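CbsA (Xanthomonas oryzae pv. oryzae, PDB 5XYH) hydrolyses beta-1,4-glucosidic bonds of cellulose as a family 6 cellobiosidase, a cell-wall degrading exoglucanase of the bacterium that causes bacterial blight of rice. Local coordinates at residues A[114-117]-A[118-121]; A[157-160]-A[161-164]; A[73-76]-A[77-81]; A[131-134]-A[135-138]. One frame throughout, in Å; residues are numbered along the deposited sequence.

Contact 1. Residues A[114-117]-A[118-121]; sequences AGLQ and RYKT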
ATOM      1  N   ALA A 114     -12.167   5.452 -23.954  1.00 17.07           N
ATOM      2  CA  ALA A 114     -11.332   4.457 -24.616  1.00 16.46           C
ATOM      3  C   ALA A 114     -10.343   3.839 -23.631  1.00 16.08           C
ATOM      4  O   ALA A 114     -10.096   2.622 -23.661  1.00 16.75           O
ATOM      5  CB  ALA A 114     -10.614   5.083 -25.812  1.00 17.80           C
ATOM      6  N   GLY A 115      -9.788   4.655 -22.729  1.00 16.06           N
ATOM      7  CA  GLY A 115      -8.890   4.119 -21.722  1.00 15.24           C
ATOM      8  C   GLY A 115      -9.595   3.135 -20.813  1.00 15.38           C
ATOM      9  O   GLY A 115      -9.071   2.059 -20.518  1.00 14.63           O
ATOM     10  N   LEU A 116     -10.806   3.481 -20.390  1.00 14.95           N
ATOM     11  CA  LEU A 116     -11.574   2.602 -19.516  1.00 15.23           C
ATOM     12  C   LEU A 116     -11.877   1.268 -20.191  1.00 15.61           C
ATOM     13  O   LEU A 116     -11.810   0.212 -19.545  1.00 14.51           O
ATOM     14  CB  LEU A 116     -12.860   3.303 -19.092  1.00 14.81           C
ATOM     15  CG  LEU A 116     -13.827   2.515 -18.211  1.00 14.79           C
ATOM     16  CD1 LEU A 116     -13.154   2.133 -16.900  1.00 15.42           C
ATOM     17  CD2 LEU A 116     -15.085   3.313 -17.977  1.00 15.02           C
ATOM     18  N   GLN A 117     -12.191   1.286 -21.491  1.00 14.49           N
ATOM     19  CA  GLN A 117     -12.487   0.022 -22.171  1.00 16.38           C
ATOM     20  C   GLN A 117     -11.253  -0.871 -22.255  1.00 15.39           C
ATOM     21  O   GLN A 117     -11.358  -2.101 -22.167  1.00 15.01           O
ATOM     22  CB  GLN A 117     -13.046   0.270 -23.574  1.00 16.35           C
ATOM     23  CG  GLN A 117     -13.590  -1.017 -24.210  1.00 16.35           C
ATOM     24  CD  GLN A 117     -14.781  -1.561 -23.434  1.00 17.42           C
ATOM     25  OE1 GLN A 117     -15.784  -0.879 -23.275  1.00 18.30           O
ATOM     26  NE2 GLN A 117     -14.655  -2.779 -22.917  1.00 17.98           N
ATOM     27  N   ARG A 118     -10.078  -0.273 -22.462  1.00 15.22           N
ATOM     28  CA  ARG A 118      -8.851  -1.057 -22.407  1.00 15.03           C
ATOM     29  C   ARG A 118      -8.670  -1.671 -21.026  1.00 15.26           C
ATOM     30  O   ARG A 118      -8.321  -2.854 -20.900  1.00 14.83           O
ATOM     31  CB  ARG A 118      -7.635  -0.198 -22.763  1.00 15.48           C
ATOM     32  CG  ARG A 118      -7.565   0.278 -24.193  1.00 16.14           C
ATOM     33  CD  ARG A 118      -6.162   0.805 -24.488  1.00 16.45           C
ATOM     34  NE  ARG A 118      -5.191  -0.286 -24.478  1.00 16.19           N
ATOM     35  CZ  ARG A 118      -3.877  -0.138 -24.320  1.00 16.63           C
ATOM     36  NH1 ARG A 118      -3.351   1.061 -24.140  1.00 17.15           N
ATOM     37  NH2 ARG A 118      -3.085  -1.204 -24.344  1.00 17.85           N
ATOM     38  N   TYR A 119      -8.901  -0.874 -19.977  1.00 14.43           N
ATOM     39  CA  TYR A 119      -8.824  -1.379 -18.607  1.00 14.13           C
ATOM     40  C   TYR A 119      -9.716  -2.606 -18.425  1.00 14.45           C
ATOM     41  O   TYR A 119      -9.300  -3.615 -17.839  1.00 13.40           O
ATOM     42  CB  TYR A 119      -9.226  -0.266 -17.634  1.00 14.17           C
ATOM     43  CG  TYR A 119      -9.165  -0.645 -16.171  1.00 13.62           C
ATOM     44  CD1 TYR A 119      -7.952  -0.720 -15.511  1.00 13.32           C
ATOM     45  CD2 TYR A 119     -10.333  -0.875 -15.439  1.00 14.16           C
ATOM     46  CE1 TYR A 119      -7.883  -1.048 -14.169  1.00 12.51           C
ATOM     47  CE2 TYR A 119     -10.279  -1.207 -14.092  1.00 13.03           C
ATOM     48  CZ  TYR A 119      -9.045  -1.280 -13.465  1.00 12.96           C
ATOM     49  OH  TYR A 119      -8.960  -1.598 -12.137  1.00 12.64           O
ATOM     50  N   LYS A 120     -10.955  -2.526 -18.929  1.00 14.06           N
ATOM     51  CA  LYS A 120     -11.891  -3.641 -18.806  1.00 14.83           C
ATOM     52  C   LYS A 120     -11.412  -4.864 -19.581  1.00 15.15           C
ATOM     53  O   LYS A 120     -11.374  -5.973 -19.038  1.00 15.17           O
ATOM     54  CB  LYS A 120     -13.283  -3.225 -19.292  1.00 15.28           C
ATOM     55  CG  LYS A 120     -13.975  -2.167 -18.451  1.00 15.51           C
ATOM     56  CD  LYS A 120     -15.294  -1.744 -19.094  1.00 17.73           C
ATOM     57  CE  LYS A 120     -16.092  -0.815 -18.183  1.00 16.56           C
ATOM     58  NZ  LYS A 120     -17.335  -0.333 -18.860  1.00 16.97           N
ATOM     59  N   THR A 121     -11.054  -4.685 -20.855  1.00 14.82           N
ATOM     60  CA  THR A 121     -10.841  -5.824 -21.750  1.00 15.60           C
ATOM     61  C   THR A 121      -9.422  -6.387 -21.653  1.00 15.77           C
ATOM     62  O   THR A 121      -9.248  -7.602 -21.517  1.00 16.72           O
ATOM     63  CB  THR A 121     -11.171  -5.421 -23.201  1.00 16.55           C
ATOM     64  OG1 THR A 121     -12.530  -4.973 -23.272  1.00 17.44           O
ATOM     65  CG2 THR A 121     -11.001  -6.590 -24.156  1.00 16.42           C
TER
HETATM   66  O   HOH W   1     -16.266   0.716 -21.298  1.00 18.26           O

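Contact 2. Residues A[157-160]-A[161-164]; sequences QSTP and ACGQ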
ATOM      1  N   GLN A 157      -9.375  17.232  -5.004  1.00 21.64           N
ATOM      2  CA  GLN A 157     -10.200  17.627  -6.136  1.00 23.38           C
ATOM      3  C   GLN A 157      -9.711  18.908  -6.792  1.00 23.06           C
ATOM      4  O   GLN A 157     -10.025  19.140  -7.960  1.00 23.59           O
ATOM      5  CB  GLN A 157     -11.659  17.780  -5.710  1.00 25.24           C
ATOM      6  CG  GLN A 157     -12.482  16.517  -5.950  1.00 26.97           C
ATOM      7  CD  GLN A 157     -13.461  16.621  -7.117  1.00 31.10           C
ATOM      8  OE1 GLN A 157     -13.495  17.627  -7.848  1.00 32.98           O
ATOM      9  NE2 GLN A 157     -14.265  15.573  -7.299  1.00 29.69           N
ATOM     10  N   SER A 158      -8.934  19.738  -6.090  1.00 22.74           N
ATOM     11  CA  SER A 158      -8.398  20.938  -6.731  1.00 21.33           C
ATOM     12  C   SER A 158      -7.336  20.616  -7.775  1.00 22.53           C
ATOM     13  O   SER A 158      -7.065  21.461  -8.640  1.00 22.62           O
ATOM     14  CB  SER A 158      -7.843  21.903  -5.679  1.00 22.12           C
ATOM     15  OG  SER A 158      -6.787  21.304  -4.956  1.00 25.06           O
ATOM     16  N   THR A 159      -6.714  19.439  -7.717  1.00 21.26           N
ATOM     17  CA  THR A 159      -5.823  19.032  -8.805  1.00 21.62           C
ATOM     18  C   THR A 159      -6.657  18.676 -10.032  1.00 21.64           C
ATOM     19  O   THR A 159      -7.557  17.831  -9.926  1.00 21.22           O
ATOM     20  CB  THR A 159      -4.965  17.848  -8.390  1.00 21.07           C
ATOM     21  OG1 THR A 159      -4.251  18.182  -7.194  1.00 20.66           O
ATOM     22  CG2 THR A 159      -3.971  17.510  -9.487  1.00 19.95           C
ATOM     23  N   PRO A 160      -6.409  19.294 -11.193  1.00 20.39           N
ATOM     24  CA  PRO A 160      -7.316  19.111 -12.338  1.00 20.93           C
ATOM     25  C   PRO A 160      -7.507  17.664 -12.753  1.00 21.47           C
ATOM     26  O   PRO A 160      -8.633  17.256 -13.067  1.00 20.80           O
ATOM     27  CB  PRO A 160      -6.635  19.922 -13.446  1.00 21.46           C
ATOM     28  CG  PRO A 160      -5.882  20.964 -12.728  1.00 22.29           C
ATOM     29  CD  PRO A 160      -5.399  20.332 -11.455  1.00 21.79           C
ATOM     30  N   ALA A 161      -6.422  16.884 -12.771  1.00 20.22           N
ATOM     31  CA  ALA A 161      -6.514  15.469 -13.114  1.00 20.42           C
ATOM     32  C   ALA A 161      -7.453  14.729 -12.171  1.00 20.65           C
ATOM     33  O   ALA A 161      -8.180  13.824 -12.593  1.00 19.32           O
ATOM     34  CB  ALA A 161      -5.123  14.838 -13.090  1.00 19.78           C
ATOM     35  N   CYS A 162      -7.441  15.086 -10.888  1.00 19.47           N
ATOM     36  CA  CYS A 162      -8.325  14.433  -9.931  1.00 19.69           C
ATOM     37  C   CYS A 162      -9.758  14.918 -10.075  1.00 20.50           C
ATOM     38  O   CYS A 162     -10.694  14.121  -9.974  1.00 19.94           O
ATOM     39  CB  CYS A 162      -7.819  14.660  -8.514  1.00 19.88           C
ATOM     40  SG  CYS A 162      -6.160  13.970  -8.231  1.00 20.23           S
ATOM     41  N   GLY A 163      -9.951  16.213 -10.316  1.00 20.86           N
ATOM     42  CA  GLY A 163     -11.286  16.694 -10.621  1.00 21.35           C
ATOM     43  C   GLY A 163     -11.895  15.968 -11.805  1.00 21.26           C
ATOM     44  O   GLY A 163     -13.090  15.666 -11.812  1.00 21.89           O
ATOM     45  N   GLN A 164     -11.076  15.653 -12.809  1.00 20.52           N
ATOM     46  CA  GLN A 164     -11.583  14.958 -13.989  1.00 21.83           C
ATOM     47  C   GLN A 164     -11.834  13.479 -13.721  1.00 20.73           C
ATOM     48  O   GLN A 164     -12.793  12.914 -14.261  1.00 20.61           O
ATOM     49  CB  GLN A 164     -10.614  15.124 -15.155  1.00 21.68           C
ATOM     50  CG  GLN A 164     -10.653  16.517 -15.750  1.00 24.42           C
ATOM     51  CD  GLN A 164     -12.045  16.896 -16.233  1.00 25.82           C
ATOM     52  OE1 GLN A 164     -12.617  17.908 -15.803  1.00 28.21           O
ATOM     53  NE2 GLN A 164     -12.599  16.084 -17.132  1.00 25.17           N
TER

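Contact 3. Residues A[73-76]-A[77-81]; sequences LNAA and LAQKK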
ATOM      1  N   LEU A  73       0.949 -17.911 -10.104  1.00 16.72           N
ATOM      2  CA  LEU A  73      -0.077 -18.815  -9.597  1.00 17.55           C
ATOM      3  C   LEU A  73       0.416 -20.257  -9.590  1.00 18.13           C
ATOM      4  O   LEU A  73       0.054 -21.036  -8.694  1.00 19.30           O
ATOM      5  CB  LEU A  73      -1.342 -18.681 -10.435  1.00 17.69           C
ATOM      6  CG  LEU A  73      -2.005 -17.301 -10.366  1.00 17.04           C
ATOM      7  CD1 LEU A  73      -3.007 -17.122 -11.497  1.00 16.95           C
ATOM      8  CD2 LEU A  73      -2.672 -17.108  -9.009  1.00 17.26           C
ATOM      9  N   ASN A  74       1.235 -20.620 -10.581  1.00 18.11           N
ATOM     10  CA  ASN A  74       1.873 -21.933 -10.592  1.00 18.91           C
ATOM     11  C   ASN A  74       2.839 -22.087  -9.429  1.00 18.73           C
ATOM     12  O   ASN A  74       2.846 -23.127  -8.757  1.00 18.88           O
ATOM     13  CB  ASN A  74       2.599 -22.151 -11.917  1.00 18.66           C
ATOM     14  CG  ASN A  74       1.642 -22.320 -13.075  1.00 19.84           C
ATOM     15  OD1 ASN A  74       0.463 -22.596 -12.873  1.00 20.46           O
ATOM     16  ND2 ASN A  74       2.141 -22.140 -14.300  1.00 20.52           N
ATOM     17  N   ALA A  75       3.671 -21.073  -9.175  1.00 18.04           N
ATOM     18  CA  ALA A  75       4.585 -21.170  -8.042  1.00 17.77           C
ATOM     19  C   ALA A  75       3.810 -21.294  -6.736  1.00 18.97           C
ATOM     20  O   ALA A  75       4.207 -22.049  -5.835  1.00 17.98           O
ATOM     21  CB  ALA A  75       5.527 -19.968  -7.998  1.00 17.36           C
ATOM     22  N   ALA A  76       2.692 -20.568  -6.624  1.00 17.46           N
ATOM     23  CA  ALA A  76       1.898 -20.619  -5.408  1.00 18.25           C
ATOM     24  C   ALA A  76       1.387 -22.033  -5.153  1.00 18.69           C
ATOM     25  O   ALA A  76       1.370 -22.499  -4.010  1.00 19.96           O
ATOM     26  CB  ALA A  76       0.734 -19.629  -5.498  1.00 17.43           C
ATOM     27  N   LEU A  77       0.984 -22.731  -6.215  1.00 18.90           N
ATOM     28  CA  LEU A  77       0.520 -24.113  -6.081  1.00 20.29           C
ATOM     29  C   LEU A  77       1.589 -24.984  -5.436  1.00 20.43           C
ATOM     30  O   LEU A  77       1.301 -25.766  -4.519  1.00 21.21           O
ATOM     31  CB  LEU A  77       0.137 -24.667  -7.458  1.00 18.74           C
ATOM     32  CG  LEU A  77      -1.164 -24.140  -8.069  1.00 20.16           C
ATOM     33  CD1 LEU A  77      -1.363 -24.661  -9.485  1.00 19.79           C
ATOM     34  CD2 LEU A  77      -2.348 -24.493  -7.191  1.00 20.37           C
ATOM     35  N   ALA A  78       2.837 -24.814  -5.874  1.00 20.44           N
ATOM     36  CA  ALA A  78       3.968 -25.594  -5.403  1.00 20.21           C
ATOM     37  C   ALA A  78       4.369 -25.257  -3.975  1.00 22.09           C
ATOM     38  O   ALA A  78       5.121 -26.025  -3.362  1.00 22.04           O
ATOM     39  CB  ALA A  78       5.158 -25.378  -6.336  1.00 19.70           C
ATOM     40  N   GLN A  79       3.903 -24.133  -3.429  1.00 20.71           N
ATOM     41  CA  GLN A  79       4.192 -23.808  -2.045  1.00 20.33           C
ATOM     42  C   GLN A  79       3.059 -24.176  -1.098  1.00 21.20           C
ATOM     43  O   GLN A  79       3.236 -24.051   0.118  1.00 22.29           O
ATOM     44  CB  GLN A  79       4.514 -22.314  -1.904  1.00 19.75           C
ATOM     45  CG  GLN A  79       5.551 -21.813  -2.903  1.00 19.55           C
ATOM     46  CD  GLN A  79       5.844 -20.328  -2.754  1.00 17.20           C
ATOM     47  OE1 GLN A  79       5.371 -19.670  -1.808  1.00 18.16           O
ATOM     48  NE2 GLN A  79       6.619 -19.789  -3.687  1.00 16.51           N
ATOM     49  N   LYS A  80       1.917 -24.640  -1.614  1.00 20.46           N
ATOM     50  CA  LYS A  80       0.765 -24.920  -0.763  1.00 21.93           C
ATOM     51  C   LYS A  80       0.991 -26.178   0.071  1.00 23.40           C
ATOM     52  O   LYS A  80       1.283 -27.246  -0.470  1.00 24.16           O
ATOM     53  CB  LYS A  80      -0.504 -25.075  -1.608  1.00 22.81           C
ATOM     54  CG  LYS A  80      -1.769 -25.254  -0.760  1.00 24.23           C
ATOM     55  CD  LYS A  80      -3.021 -25.493  -1.603  1.00 24.55           C
ATOM     56  CE  LYS A  80      -4.279 -25.532  -0.727  1.00 25.09           C
ATOM     57  NZ  LYS A  80      -4.168 -26.424   0.490  1.00 26.53           N
ATOM     58  N   LYS A  81       0.834 -26.052   1.388  1.00 23.92           N
ATOM     59  CA  LYS A  81       0.935 -27.208   2.273  1.00 25.13           C
ATOM     60  C   LYS A  81      -0.365 -28.005   2.246  1.00 27.10           C
ATOM     61  O   LYS A  81      -1.450 -27.459   2.000  1.00 26.35           O
ATOM     62  CB  LYS A  81       1.260 -26.766   3.703  1.00 25.35           C
ATOM     63  CG  LYS A  81       1.295 -27.874   4.770  1.00 26.15           C
ATOM     64  CD  LYS A  81       1.749 -27.305   6.113  1.00 26.28           C
ATOM     65  CE  LYS A  81       2.898 -28.100   6.731  1.00 29.10           C
ATOM     66  NZ  LYS A  81       2.983 -27.926   8.215  1.00 28.82           N
TER

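Contact 4. Residues A[131-134]-A[135-138]; sequences LANP and KYKG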
ATOM      1  N   LEU A 131      -7.513 -15.954 -13.179  1.00 16.40           N
ATOM      2  CA  LEU A 131      -7.775 -16.414 -11.818  1.00 17.70           C
ATOM      3  C   LEU A 131      -8.891 -17.454 -11.773  1.00 18.14           C
ATOM      4  O   LEU A 131      -8.905 -18.303 -10.873  1.00 18.78           O
ATOM      5  CB  LEU A 131      -8.112 -15.235 -10.898  1.00 16.50           C
ATOM      6  CG  LEU A 131      -7.050 -14.155 -10.708  1.00 15.05           C
ATOM      7  CD1 LEU A 131      -7.578 -13.013  -9.852  1.00 14.15           C
ATOM      8  CD2 LEU A 131      -5.779 -14.741 -10.096  1.00 16.25           C
ATOM      9  N   ALA A 132      -9.829 -17.419 -12.723  1.00 17.99           N
ATOM     10  CA  ALA A 132     -10.958 -18.347 -12.657  1.00 19.35           C
ATOM     11  C   ALA A 132     -10.596 -19.766 -13.091  1.00 19.94           C
ATOM     12  O   ALA A 132     -11.445 -20.661 -12.996  1.00 20.50           O
ATOM     13  CB  ALA A 132     -12.117 -17.825 -13.514  1.00 19.54           C
ATOM     14  N   ASN A 133      -9.376 -19.983 -13.574  1.00 19.40           N
ATOM     15  CA  ASN A 133      -8.938 -21.288 -14.062  1.00 19.93           C
ATOM     16  C   ASN A 133      -9.077 -22.340 -12.967  1.00 20.55           C
ATOM     17  O   ASN A 133      -8.467 -22.190 -11.895  1.00 20.86           O
ATOM     18  CB  ASN A 133      -7.484 -21.189 -14.525  1.00 21.48           C
ATOM     19  CG  ASN A 133      -6.973 -22.461 -15.186  1.00 21.43           C
ATOM     20  OD1 ASN A 133      -7.509 -23.545 -14.990  1.00 21.95           O
ATOM     21  ND2 ASN A 133      -5.879 -22.330 -15.941  1.00 23.15           N
ATOM     22  N   PRO A 134      -9.837 -23.435 -13.198  1.00 21.51           N
ATOM     23  CA  PRO A 134      -9.994 -24.478 -12.164  1.00 22.42           C
ATOM     24  C   PRO A 134      -8.674 -24.972 -11.575  1.00 21.13           C
ATOM     25  O   PRO A 134      -8.643 -25.485 -10.452  1.00 22.07           O
ATOM     26  CB  PRO A 134     -10.712 -25.611 -12.915  1.00 21.66           C
ATOM     27  CG  PRO A 134     -11.388 -24.949 -14.056  1.00 22.88           C
ATOM     28  CD  PRO A 134     -10.543 -23.766 -14.446  1.00 20.86           C
ATOM     29  N   LYS A 135      -7.579 -24.811 -12.326  1.00 22.05           N
ATOM     30  CA  LYS A 135      -6.257 -25.189 -11.830  1.00 21.37           C
ATOM     31  C   LYS A 135      -5.920 -24.476 -10.526  1.00 21.62           C
ATOM     32  O   LYS A 135      -5.145 -24.997  -9.712  1.00 21.86           O
ATOM     33  CB  LYS A 135      -5.203 -24.881 -12.896  1.00 22.22           C
ATOM     34  CG  LYS A 135      -3.788 -25.268 -12.527  1.00 22.64           C
ATOM     35  CD  LYS A 135      -2.815 -24.860 -13.627  1.00 22.16           C
ATOM     36  CE  LYS A 135      -1.389 -25.299 -13.283  1.00 22.75           C
ATOM     37  NZ  LYS A 135      -0.420 -24.919 -14.340  1.00 23.33           N
ATOM     38  N   TYR A 136      -6.500 -23.297 -10.301  1.00 22.24           N
ATOM     39  CA  TYR A 136      -6.125 -22.443  -9.177  1.00 20.85           C
ATOM     40  C   TYR A 136      -7.208 -22.343  -8.102  1.00 22.52           C
ATOM     41  O   TYR A 136      -7.107 -21.491  -7.208  1.00 21.50           O
ATOM     42  CB  TYR A 136      -5.769 -21.057  -9.706  1.00 20.56           C
ATOM     43  CG  TYR A 136      -4.696 -21.058 -10.773  1.00 20.23           C
ATOM     44  CD1 TYR A 136      -3.473 -21.692 -10.564  1.00 20.06           C
ATOM     45  CD2 TYR A 136      -4.907 -20.427 -11.995  1.00 19.59           C
ATOM     46  CE1 TYR A 136      -2.487 -21.681 -11.543  1.00 20.40           C
ATOM     47  CE2 TYR A 136      -3.933 -20.416 -12.975  1.00 20.57           C
ATOM     48  CZ  TYR A 136      -2.723 -21.044 -12.745  1.00 20.39           C
ATOM     49  OH  TYR A 136      -1.757 -21.027 -13.731  1.00 21.03           O
ATOM     50  N   LYS A 137      -8.234 -23.200  -8.155  1.00 22.04           N
ATOM     51  CA  LYS A 137      -9.321 -23.137  -7.181  1.00 22.83           C
ATOM     52  C   LYS A 137      -8.827 -23.372  -5.753  1.00 22.61           C
ATOM     53  O   LYS A 137      -9.470 -22.912  -4.804  1.00 22.57           O
ATOM     54  CB  LYS A 137     -10.432 -24.137  -7.581  1.00 23.97           C
ATOM     55  CG  LYS A 137     -10.159 -25.605  -7.230  1.00 27.62           C
ATOM     56  CD  LYS A 137     -10.799 -26.023  -5.874  1.00 32.77           C
ATOM     57  CE  LYS A 137     -10.018 -27.164  -5.193  1.00 36.45           C
ATOM     58  NZ  LYS A 137     -10.315 -27.201  -3.720  1.00 42.76           N
ATOM     59  N   GLY A 138      -7.699 -24.058  -5.569  1.00 21.40           N
ATOM     60  CA  GLY A 138      -7.192 -24.288  -4.227  1.00 22.16           C
ATOM     61  C   GLY A 138      -6.419 -23.134  -3.620  1.00 21.67           C
ATOM     62  O   GLY A 138      -6.031 -23.213  -2.451  1.00 20.77           O
TER

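Contact 1. Residues A[114-117]-A[118-121]
Gln117 OE1 accepts a hydrogen bond of 2.6 Å from a bound water, and the same water O accepts one from Lys120 NZ at 2.9 Å, a water-mediated link between Gln117 and Lys120 on helix 113-131. On the other branch of the amide, Gln117 NE2 donates to Thr121 OG1 at 3.1 Å. This bond is fairly straight (159°) and lies in the amide plane. With CG anti to the backbone N (chi1 -170°) and a bend at the next bond, the Gln117 chain turns forward along the helix towards Thr121. Bridged by the water on one side and tied to Thr121 on the other, the amide has its rotation fixed and its O and N ends told apart.

Lys120 complements this from its aliphatic part. Its extended chain passes at about a right angle to that of Gln117, and Lys120 CE rests 4.0 Å from Leu116 CG. Beneath these groups run ordinary i to i+4 backbone bonds, such as Lys120 N to Leu116 O at 2.9 Å.

The inner side of the helix is largely apolar: Leu116 CD1 lies 4.4 Å from Tyr119 CD2, and both residues pack on helix 170-183, which Lys120 also touches through Tyr177, while Tyr119 OH reaches Glu146. Arg118 forms a salt bridge with Glu122, one turn further on. The chemistry implies an amphipathic helix whose outer polar groups, Gln117, Thr121 and the lysine's ammonium, are paired with one another; the ammonium probably polarises the water, which would strengthen its bond to the amide oxygen.

Contact 2. Residues A[157-160]-A[161-164]
Thr159 O is the acceptor that joins the loop to the helix. Gly163 N reaches Thr159 O at 2.9 Å with a nearly straight N-H (168°), lying close to the line of the carbonyl bond, while Cys162 N makes a weak, strongly bent second bond to the same oxygen. One residue on, Gln164 N donates to Pro160 O at 2.9 Å, and the aliphatic start of the Gln164 side chain lies against that oxygen, with CG 3.4 Å from Pro160 O.

The side chains touch more lightly. Cys162 SG comes to 4.1 Å from Thr159 CB; its chi1 of -61° sets the sulfur beside the backbone N, on the side of the helix where it forms a disulfide with Cys100. The disulfide ties the first turn of helix 160-167 to the loop carrying Cys100. His101, next to that cysteine, packs against both Thr159 and Cys162. On another side, Gln157 reaches forward to the first turn, its chain bent at chi2, so that OE1 lies 3.7 Å from Gly163 CA.

Further along, the hydroxyl Ser168 OG bonds to the main-chain Gln164 O. Taken together, this is a helix start with Thr159 at the N-cap position and proline at N1, a common place for a residue without an N-H; here the threonine side chain makes no capping bond, and its carbonyl begins the helical bonding.

Contact 3. Residues A[73-76]-A[77-81]
Within the beta-alpha-beta crossover that links the parallel neighbouring strands 49-51 and 86-92, the backbone of 73-79 runs towards the C-terminal end of helix 69-79 and its bonding passes from i+4 to i+3: Leu77 N donates to Leu73 O at 3.1 Å, whereas Gln79 N is shared between a weak bond to Ala75 O and a straighter N-H to Ala76 O at 3.1 Å, though far above its carbonyl plane.

Small alanines line the middle of this segment. Ala76 packs on Val88 of strand 86-92 and, with Ala75, against Tyr14. Leu77 lies back along the preceding turn, its CG 3.4 Å from Leu73 O, because chi1 of -73° sets CG beside the backbone N. The same choice at Gln79 (chi1 -50°) carries CG to the previous turn, and the otherwise extended chain then delivers OE1 to Val15 N. Lys80 instead bends at its last torsion, and its NZ bonds to Thr84 O, with a weak second bond to Lys81 O. At the carbonyl of Ala75, Gln79 CG lies beyond the oxygen end, 3.2 Å from Ala75 O.

Contact 4. Residues A[131-134]-A[135-138]
Asn133 and the residues after it form an Asx-Pro turn that opens a single turn of 3-10 helix, in the link between helix 113-131 and strand 140-145.

Hydrogen bonds come from both oxygens of the asparagine. The side-chain Asn133 OD1 accepts Lys135 N at 3.0 Å; the N-H is nearly straight (170°), but the donor stands above the amide plane instead of within it. The main-chain Asn133 O accepts Tyr136 N at 2.8 Å, an i+3 bond. The asparagine CG lies anti to the backbone N (chi1 -174°) and beside the carbonyl carbon, from where OD1 meets the N-H of Lys135. Pro134 O then takes Lys137 N in a longer bond of 3.3 Å, the next i+3 step, with the donor far above the carbonyl plane.

Packing contacts are made across the same turn. Asn133 CB lies 3.7 Å from Tyr136 CD2 at an oblique position on the ring, and the amide is turned 68° from the ring plane. Lys135 CB sits over the centre of one face of the Tyr136 ring, about 4.2 Å above it, so that the start of the lysine chain rides on the tyrosine.

Polar ends reach helix 69-79. The long extended Lys135 chain and the Tyr136 hydroxyl both end at Asn74, and the ring packs on Leu73 and Leu77, which anchors the turn to that helix. At the end of the turn Lys137 has CG between the backbone N and the carbonyl carbon, and this places CG 3.6 Å from Pro134 O.

All four contacts are local ones in the family 6 catalytic domain, and along the chain they come in the order 3, 1, 4, 2. Contacts 3 and 4 are neighbours, centres about 12 Å apart, and they touch through Asn74. Contact 1 lies near the start of helix 113-131, whose end leads into contact 4, about 24 Å away between centres. Contact 2, at the start of helix 160-167, is about 42 Å from contact 3 between centres, on the opposite side of the chain's centre. Together they belong to the helices and connections arranged around the mainly parallel sheet of the distorted beta/alpha barrel of family 6, the framework of this cellobiosidase.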